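Local coordinates for EAL domain protein (Vibrio cholerae serotype O1, PDB 6IJ2) that degrades the cyclic dinucleotides c-di-GMP and cGAMP as a phosphodiesterase of the EAL family, at residues A[187-192]-A[220-225]; A[75-80]-A[115-120]. The protein carries 1 engineered substitution. One frame throughout, in Å; residues are numbered along the deposited sequence.

In the fold
Interaction 2 comes first along the chain and is complete before interaction 1 begins; all four segments belong to the EAL domain, whose family fold is a modified TIM barrel. The contacts lie about 37 Å apart between centres, on opposite sides of the chain's centre, with nearest atoms about 24 Å apart. Interaction 2 joins helix 68-85 to the end of helix 109-117; interaction 1 joins the turn before helix 192-207 to helix 220-229. Each links neighbouring helical elements outside the barrel, whose catalytic end is probably marked by the calcium ion held by E45, N95, E128 and D158. C75 of segment 75-80 packs on a guanine base of the bound nucleotide, whereas interaction 1 stays about 7 Å from it at the nearest atoms.

Interaction 1 of 2, residues A[187-192]-A[220-225]; sequences NIHADQ and HAEFAW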
ATOM      1  N   ASN A 187       6.604  16.726   7.843  1.00 28.79           N
ATOM      2  CA  ASN A 187       7.988  17.136   8.093  1.00 28.93           C
ATOM      3  C   ASN A 187       8.925  16.658   6.990  1.00 27.34           C
ATOM      4  O   ASN A 187      10.082  16.303   7.244  1.00 29.30           O
ATOM      5  CB  ASN A 187       8.467  16.653   9.463  1.00 37.51           C
ATOM      6  CG  ASN A 187       7.726  17.326  10.603  1.00 44.06           C
ATOM      7  OD1 ASN A 187       7.462  18.527  10.559  1.00 45.57           O
ATOM      8  ND2 ASN A 187       7.372  16.552  11.624  1.00 39.63           N
ATOM      9  N   ILE A 188       8.435  16.673   5.745  1.00 30.27           N
ATOM     10  CA  ILE A 188       9.224  16.097   4.663  1.00 28.95           C
ATOM     11  C   ILE A 188      10.492  16.913   4.427  1.00 25.60           C
ATOM     12  O   ILE A 188      11.517  16.363   4.014  1.00 32.23           O
ATOM     13  CB  ILE A 188       8.380  15.959   3.383  1.00 26.41           C
ATOM     14  CG1 ILE A 188       9.151  15.159   2.329  1.00 29.87           C
ATOM     15  CG2 ILE A 188       7.915  17.339   2.866  1.00 25.20           C
ATOM     16  CD1 ILE A 188       8.270  14.661   1.206  1.00 29.63           C
ATOM     17  N   HIS A 189      10.463  18.209   4.740  1.00 27.82           N
ATOM     18  CA  HIS A 189      11.663  19.040   4.652  1.00 29.55           C
ATOM     19  C   HIS A 189      12.770  18.578   5.591  1.00 32.62           C
ATOM     20  O   HIS A 189      13.930  18.976   5.410  1.00 31.76           O
ATOM     21  CB  HIS A 189      11.318  20.492   4.978  1.00 27.97           C
ATOM     22  CG  HIS A 189      10.794  20.692   6.364  1.00 32.18           C
ATOM     23  ND1 HIS A 189       9.574  20.195   6.778  1.00 31.88           N
ATOM     24  CD2 HIS A 189      11.326  21.328   7.436  1.00 34.39           C
ATOM     25  CE1 HIS A 189       9.378  20.520   8.043  1.00 33.96           C
ATOM     26  NE2 HIS A 189      10.427  21.205   8.467  1.00 35.97           N
ATOM     27  N   ALA A 190      12.445  17.762   6.597  1.00 28.91           N
ATOM     28  CA  ALA A 190      13.449  17.327   7.572  1.00 30.42           C
ATOM     29  C   ALA A 190      13.842  15.865   7.436  1.00 30.14           C
ATOM     30  O   ALA A 190      14.781  15.429   8.112  1.00 33.92           O
ATOM     31  CB  ALA A 190      12.940  17.572   9.000  1.00 34.91           C
ATOM     32  N   ASP A 191      13.173  15.107   6.572  1.00 32.16           N
ATOM     33  CA  ASP A 191      13.193  13.645   6.584  1.00 30.00           C
ATOM     34  C   ASP A 191      13.689  13.143   5.230  1.00 27.71           C
ATOM     35  O   ASP A 191      12.914  13.079   4.275  1.00 30.11           O
ATOM     36  CB  ASP A 191      11.780  13.146   6.902  1.00 33.08           C
ATOM     37  CG  ASP A 191      11.704  11.656   7.136  1.00 36.00           C
ATOM     38  OD1 ASP A 191      12.542  10.909   6.601  1.00 41.65           O
ATOM     39  OD2 ASP A 191      10.768  11.240   7.855  1.00 41.55           O
ATOM     40  N   GLN A 192      14.962  12.738   5.154  1.00 31.15           N
ATOM     41  CA  GLN A 192      15.533  12.351   3.865  1.00 34.76           C
ATOM     42  C   GLN A 192      14.861  11.115   3.277  1.00 33.07           C
ATOM     43  O   GLN A 192      14.795  10.975   2.052  1.00 35.82           O
ATOM     44  CB  GLN A 192      17.043  12.114   4.003  1.00 43.45           C
ATOM     45  CG  GLN A 192      17.765  11.880   2.675  1.00 66.08           C
ATOM     46  CD  GLN A 192      17.805  10.413   2.263  1.00 85.07           C
ATOM     47  OE1 GLN A 192      17.478   9.526   3.054  1.00 89.23           O
ATOM     48  NE2 GLN A 192      18.205  10.153   1.020  1.00 88.47           N
ATOM     49  N   HIS A 220       4.611  25.921   6.685  1.00 31.01           N
ATOM     50  CA  HIS A 220       5.238  26.532   5.519  1.00 32.38           C
ATOM     51  C   HIS A 220       6.417  25.706   5.023  1.00 28.79           C
ATOM     52  O   HIS A 220       6.653  25.613   3.812  1.00 30.09           O
ATOM     53  CB  HIS A 220       5.694  27.956   5.838  1.00 37.22           C
ATOM     54  CG  HIS A 220       6.432  28.605   4.710  1.00 38.63           C
ATOM     55  ND1 HIS A 220       7.803  28.549   4.590  1.00 40.28           N
ATOM     56  CD2 HIS A 220       5.989  29.288   3.629  1.00 43.27           C
ATOM     57  CE1 HIS A 220       8.176  29.188   3.495  1.00 42.26           C
ATOM     58  NE2 HIS A 220       7.094  29.646   2.892  1.00 43.05           N
ATOM     59  N   ALA A 221       7.192  25.123   5.941  1.00 29.48           N
ATOM     60  CA  ALA A 221       8.376  24.376   5.524  1.00 29.88           C
ATOM     61  C   ALA A 221       8.001  23.174   4.668  1.00 28.90           C
ATOM     62  O   ALA A 221       8.699  22.854   3.695  1.00 27.26           O
ATOM     63  CB  ALA A 221       9.175  23.929   6.749  1.00 30.37           C
ATOM     64  N   GLU A 222       6.916  22.477   5.034  1.00 27.09           N
ATOM     65  CA  GLU A 222       6.408  21.388   4.204  1.00 25.62           C
ATOM     66  C   GLU A 222       5.978  21.907   2.838  1.00 28.80           C
ATOM     67  O   GLU A 222       6.357  21.351   1.801  1.00 26.92           O
ATOM     68  CB  GLU A 222       5.228  20.700   4.904  1.00 25.04           C
ATOM     69  CG  GLU A 222       5.622  19.848   6.107  1.00 25.84           C
ATOM     70  CD  GLU A 222       4.417  19.490   6.962  1.00 30.30           C
ATOM     71  OE1 GLU A 222       3.317  19.975   6.645  1.00 29.75           O
ATOM     72  OE2 GLU A 222       4.568  18.739   7.951  1.00 30.10           O
ATOM     73  N   PHE A 223       5.173  22.974   2.826  1.00 25.78           N
ATOM     74  CA  PHE A 223       4.686  23.548   1.573  1.00 26.71           C
ATOM     75  C   PHE A 223       5.844  23.916   0.659  1.00 29.85           C
ATOM     76  O   PHE A 223       5.827  23.606  -0.541  1.00 27.02           O
ATOM     77  CB  PHE A 223       3.817  24.778   1.868  1.00 25.75           C
ATOM     78  CG  PHE A 223       3.917  25.874   0.831  1.00 26.10           C
ATOM     79  CD1 PHE A 223       3.137  25.835  -0.310  1.00 29.47           C
ATOM     80  CD2 PHE A 223       4.770  26.954   1.012  1.00 30.81           C
ATOM     81  CE1 PHE A 223       3.209  26.856  -1.259  1.00 31.94           C
ATOM     82  CE2 PHE A 223       4.848  27.965   0.071  1.00 35.63           C
ATOM     83  CZ  PHE A 223       4.071  27.912  -1.067  1.00 30.44           C
ATOM     84  N   ALA A 224       6.877  24.553   1.218  1.00 26.53           N
ATOM     85  CA  ALA A 224       7.948  25.074   0.372  1.00 28.72           C
ATOM     86  C   ALA A 224       8.775  23.942  -0.218  1.00 29.18           C
ATOM     87  O   ALA A 224       9.218  24.022  -1.376  1.00 27.04           O
ATOM     88  CB  ALA A 224       8.841  26.030   1.167  1.00 27.93           C
ATOM     89  N   TRP A 225       9.006  22.886   0.564  1.00 27.29           N
ATOM     90  CA  TRP A 225       9.714  21.732   0.031  1.00 25.23           C
ATOM     91  C   TRP A 225       8.910  21.092  -1.093  1.00 24.94           C
ATOM     92  O   TRP A 225       9.445  20.798  -2.170  1.00 25.40           O
ATOM     93  CB  TRP A 225      10.017  20.721   1.155  1.00 24.89           C
ATOM     94  CG  TRP A 225      10.993  19.718   0.690  1.00 27.68           C
ATOM     95  CD1 TRP A 225      12.360  19.752   0.863  1.00 27.39           C
ATOM     96  CD2 TRP A 225      10.718  18.549  -0.081  1.00 27.06           C
ATOM     97  NE1 TRP A 225      12.930  18.695   0.239  1.00 28.98           N
ATOM     98  CE2 TRP A 225      11.953  17.930  -0.343  1.00 25.75           C
ATOM     99  CE3 TRP A 225       9.547  17.962  -0.577  1.00 30.54           C
ATOM    100  CZ2 TRP A 225      12.059  16.748  -1.077  1.00 30.18           C
ATOM    101  CZ3 TRP A 225       9.652  16.787  -1.310  1.00 30.83           C
ATOM    102  CH2 TRP A 225      10.898  16.194  -1.551  1.00 30.57           C
TER
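A221 sets its methyl group squarely over the imidazole of H189, with CB 3.4 Å from the ring centroid and 9° off the normal. A side chain this short lets the ring lie down close to helix 220-229. The H189 torsion, with CG held between backbone N and carbonyl carbon (chi1 62°), swings the ring back over the helix's first turn.

I188 and W225 cross at about a right angle. The branched isoleucine lays CG1 over one face of the indole, 4.2 Å from the centroid of the six-membered ring, while CD1 reaches CZ3 of W225 at 3.6 Å. W225 also meets the H189 backbone, W225 CD1 lying 3.9 Å from H189 CA.

On the polar side, E222 extends its carboxylate to the backbone: N187 N donates to E222 OE2 at 2.9 Å in a nearly straight bond, meeting the oxygen on its anti side, somewhat out of plane. R186 forms a salt bridge to the same oxygen, and E218 N binds OE1, so both oxygens are engaged and the carboxylate is fixed. M198 of helix 192-207 also packs against I188 and W225. The whole is a contact between the turn before that helix and helix 220-229, on the outside of the EAL barrel.

Interaction 2 of 2, residues A[75-80]-A[115-120]; sequences CRVKAI and AKRYQF
I80 holds CG2 opposite its own backbone N, and that torsion directs the methyl at the end of helix 109-117; Y118, with CG turned away from its carbonyl carbon (chi1 -65°), brings its ring to meet it. The two side chains approach at a slant, and I80 CG2 lies 3.9 Å from Y118 CD2. The same methyl comes within 4.1 Å of A115 CA and 4.4 Å of F120 CB, so it touches A115 in the last turn of the helix and Y118 and F120 beyond it. The branch at CB gives I80 a methyl that meets the other segment directly, with CG1 left to run another way, and the small A115 leaves its backbone accessible.

One turn earlier, V77 points CG1 at the edge of the R117 guanidinium, 3.8 Å from NH2 and near its plane. R117 CG lies over the face of the Y118 ring; farther out, a bend at chi3 (63°) brings the guanidinium to where Y118 OH lies over one of its faces, toward the rim. Its long chain lets an exposed arginine reach V77.

Helix 109-117 ends in a Schellman motif, with F120 N bonded to A115 O at 2.9 Å and Q119, at positive phi, as C-prime residue. This reversal carries F120 inward, where it joins I80 and A115 against I125 of strand 125-129, while Y118 packs on A81 and A84 farther along helix 68-85.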
ATOM      1  N   CYS A  75     -24.903  11.830   0.683  1.00 45.03           N
ATOM      2  CA  CYS A  75     -23.673  12.626   0.718  1.00 41.79           C
ATOM      3  C   CYS A  75     -23.447  13.355  -0.594  1.00 40.04           C
ATOM      4  O   CYS A  75     -23.005  14.509  -0.605  1.00 39.89           O
ATOM      5  CB  CYS A  75     -22.458  11.745   1.009  1.00 41.74           C
ATOM      6  SG  CYS A  75     -22.237  11.278   2.706  1.00 45.72           S
ATOM      7  N   ARG A  76     -23.711  12.682  -1.710  1.00 42.60           N
ATOM      8  CA  ARG A  76     -23.470  13.292  -3.009  1.00 36.69           C
ATOM      9  C   ARG A  76     -24.414  14.457  -3.254  1.00 39.08           C
ATOM     10  O   ARG A  76     -23.986  15.519  -3.711  1.00 38.95           O
ATOM     11  CB  ARG A  76     -23.611  12.242  -4.104  1.00 37.33           C
ATOM     12  CG  ARG A  76     -22.532  11.165  -4.009  1.00 39.55           C
ATOM     13  CD  ARG A  76     -22.729  10.115  -5.060  1.00 42.45           C
ATOM     14  NE  ARG A  76     -21.750   9.051  -4.927  1.00 43.74           N
ATOM     15  CZ  ARG A  76     -21.398   8.244  -5.918  1.00 48.59           C
ATOM     16  NH1 ARG A  76     -21.946   8.400  -7.117  1.00 45.34           N
ATOM     17  NH2 ARG A  76     -20.493   7.294  -5.715  1.00 45.82           N
ATOM     18  N   VAL A  77     -25.696  14.284  -2.934  1.00 39.62           N
ATOM     19  CA  VAL A  77     -26.686  15.317  -3.214  1.00 40.77           C
ATOM     20  C   VAL A  77     -26.478  16.530  -2.314  1.00 47.04           C
ATOM     21  O   VAL A  77     -26.587  17.680  -2.764  1.00 41.28           O
ATOM     22  CB  VAL A  77     -28.105  14.740  -3.069  1.00 50.45           C
ATOM     23  CG1 VAL A  77     -29.131  15.845  -3.204  1.00 47.52           C
ATOM     24  CG2 VAL A  77     -28.347  13.659  -4.111  1.00 46.29           C
ATOM     25  N   LYS A  78     -26.198  16.301  -1.029  1.00 45.34           N
ATOM     26  CA  LYS A  78     -25.976  17.413  -0.107  1.00 43.44           C
ATOM     27  C   LYS A  78     -24.738  18.211  -0.492  1.00 41.05           C
ATOM     28  O   LYS A  78     -24.737  19.447  -0.411  1.00 41.65           O
ATOM     29  CB  LYS A  78     -25.840  16.895   1.322  1.00 43.08           C
ATOM     30  CG  LYS A  78     -27.117  16.343   1.919  1.00 43.48           C
ATOM     31  CD  LYS A  78     -26.832  15.713   3.272  1.00 44.20           C
ATOM     32  CE  LYS A  78     -28.112  15.248   3.949  1.00 49.74           C
ATOM     33  NZ  LYS A  78     -28.996  16.382   4.335  1.00 51.14           N
ATOM     34  N   ALA A  79     -23.668  17.519  -0.895  1.00 36.22           N
ATOM     35  CA  ALA A  79     -22.438  18.203  -1.289  1.00 34.24           C
ATOM     36  C   ALA A  79     -22.662  19.056  -2.528  1.00 39.73           C
ATOM     37  O   ALA A  79     -22.225  20.212  -2.592  1.00 37.79           O
ATOM     38  CB  ALA A  79     -21.324  17.188  -1.547  1.00 32.78           C
ATOM     39  N   ILE A  80     -23.345  18.497  -3.528  1.00 37.29           N
ATOM     40  CA  ILE A  80     -23.621  19.248  -4.750  1.00 37.88           C
ATOM     41  C   ILE A  80     -24.558  20.416  -4.463  1.00 41.07           C
ATOM     42  O   ILE A  80     -24.351  21.533  -4.959  1.00 40.77           O
ATOM     43  CB  ILE A  80     -24.186  18.301  -5.828  1.00 38.86           C
ATOM     44  CG1 ILE A  80     -23.123  17.280  -6.253  1.00 40.87           C
ATOM     45  CG2 ILE A  80     -24.736  19.086  -7.030  1.00 39.73           C
ATOM     46  CD1 ILE A  80     -23.665  16.155  -7.102  1.00 37.24           C
ATOM     47  N   ALA A 115     -26.630  16.861 -10.155  1.00 45.72           N
ATOM     48  CA  ALA A 115     -25.778  17.827 -10.842  1.00 43.16           C
ATOM     49  C   ALA A 115     -26.593  18.705 -11.787  1.00 48.17           C
ATOM     50  O   ALA A 115     -26.437  19.933 -11.803  1.00 46.39           O
ATOM     51  CB  ALA A 115     -24.673  17.100 -11.604  1.00 42.89           C
ATOM     52  N   LYS A 116     -27.482  18.092 -12.572  1.00 46.80           N
ATOM     53  CA  LYS A 116     -28.265  18.860 -13.537  1.00 49.76           C
ATOM     54  C   LYS A 116     -29.197  19.840 -12.836  1.00 57.74           C
ATOM     55  O   LYS A 116     -29.287  21.008 -13.227  1.00 55.28           O
ATOM     56  CB  LYS A 116     -29.066  17.932 -14.450  1.00 54.95           C
ATOM     57  CG  LYS A 116     -30.015  18.683 -15.398  1.00 66.89           C
ATOM     58  CD  LYS A 116     -29.257  19.603 -16.361  1.00 73.03           C
ATOM     59  CE  LYS A 116     -29.729  21.061 -16.285  1.00 78.12           C
ATOM     60  NZ  LYS A 116     -31.142  21.281 -16.731  1.00 79.94           N
ATOM     61  N   ARG A 117     -29.904  19.378 -11.800  1.00 49.91           N
ATOM     62  CA  ARG A 117     -30.798  20.255 -11.052  1.00 58.90           C
ATOM     63  C   ARG A 117     -30.084  21.513 -10.571  1.00 49.49           C
ATOM     64  O   ARG A 117     -30.634  22.618 -10.645  1.00 56.41           O
ATOM     65  CB  ARG A 117     -31.401  19.500  -9.866  1.00 64.69           C
ATOM     66  CG  ARG A 117     -32.210  20.382  -8.922  1.00 69.31           C
ATOM     67  CD  ARG A 117     -33.042  19.565  -7.945  1.00 80.50           C
ATOM     68  NE  ARG A 117     -32.225  18.742  -7.058  1.00 89.84           N
ATOM     69  CZ  ARG A 117     -32.707  18.050  -6.030  1.00 93.50           C
ATOM     70  NH1 ARG A 117     -34.007  18.089  -5.757  1.00 98.08           N
ATOM     71  NH2 ARG A 117     -31.895  17.323  -5.273  1.00 86.37           N
ATOM     72  N   TYR A 118     -28.857  21.367 -10.085  1.00 47.08           N
ATOM     73  CA  TYR A 118     -28.092  22.479  -9.542  1.00 46.81           C
ATOM     74  C   TYR A 118     -27.145  23.087 -10.565  1.00 47.91           C
ATOM     75  O   TYR A 118     -26.314  23.927 -10.202  1.00 50.41           O
ATOM     76  CB  TYR A 118     -27.325  22.016  -8.296  1.00 52.53           C
ATOM     77  CG  TYR A 118     -28.273  21.620  -7.186  1.00 55.60           C
ATOM     78  CD1 TYR A 118     -28.982  22.587  -6.487  1.00 52.91           C
ATOM     79  CD2 TYR A 118     -28.488  20.287  -6.861  1.00 51.93           C
ATOM     80  CE1 TYR A 118     -29.865  22.245  -5.488  1.00 52.88           C
ATOM     81  CE2 TYR A 118     -29.375  19.934  -5.859  1.00 55.69           C
ATOM     82  CZ  TYR A 118     -30.060  20.921  -5.177  1.00 53.95           C
ATOM     83  OH  TYR A 118     -30.946  20.596  -4.173  1.00 58.01           O
ATOM     84  N   GLN A 119     -27.252  22.673 -11.832  1.00 50.91           N
ATOM     85  CA  GLN A 119     -26.488  23.265 -12.933  1.00 49.38           C
ATOM     86  C   GLN A 119     -24.986  23.208 -12.669  1.00 50.19           C
ATOM     87  O   GLN A 119     -24.244  24.146 -12.966  1.00 45.13           O
ATOM     88  CB  GLN A 119     -26.966  24.697 -13.201  1.00 47.38           C
ATOM     89  CG  GLN A 119     -28.465  24.761 -13.397  1.00 54.19           C
ATOM     90  CD  GLN A 119     -29.032  26.165 -13.284  1.00 63.49           C
ATOM     91  OE1 GLN A 119     -28.349  27.102 -12.869  1.00 68.77           O
ATOM     92  NE2 GLN A 119     -30.296  26.309 -13.639  1.00 62.76           N
ATOM     93  N   PHE A 120     -24.531  22.080 -12.114  1.00 40.71           N
ATOM     94  CA  PHE A 120     -23.134  21.854 -11.778  1.00 43.09           C
ATOM     95  C   PHE A 120     -22.566  20.823 -12.742  1.00 41.39           C
ATOM     96  O   PHE A 120     -23.035  19.675 -12.744  1.00 52.37           O
ATOM     97  CB  PHE A 120     -23.009  21.364 -10.334  1.00 41.06           C
ATOM     98  CG  PHE A 120     -21.661  21.625  -9.706  1.00 39.72           C
ATOM     99  CD1 PHE A 120     -20.603  20.745  -9.891  1.00 34.24           C
ATOM    100  CD2 PHE A 120     -21.465  22.737  -8.900  1.00 42.14           C
ATOM    101  CE1 PHE A 120     -19.369  20.993  -9.317  1.00 32.54           C
ATOM    102  CE2 PHE A 120     -20.243  22.986  -8.321  1.00 38.54           C
ATOM    103  CZ  PHE A 120     -19.190  22.099  -8.519  1.00 36.22           C
TER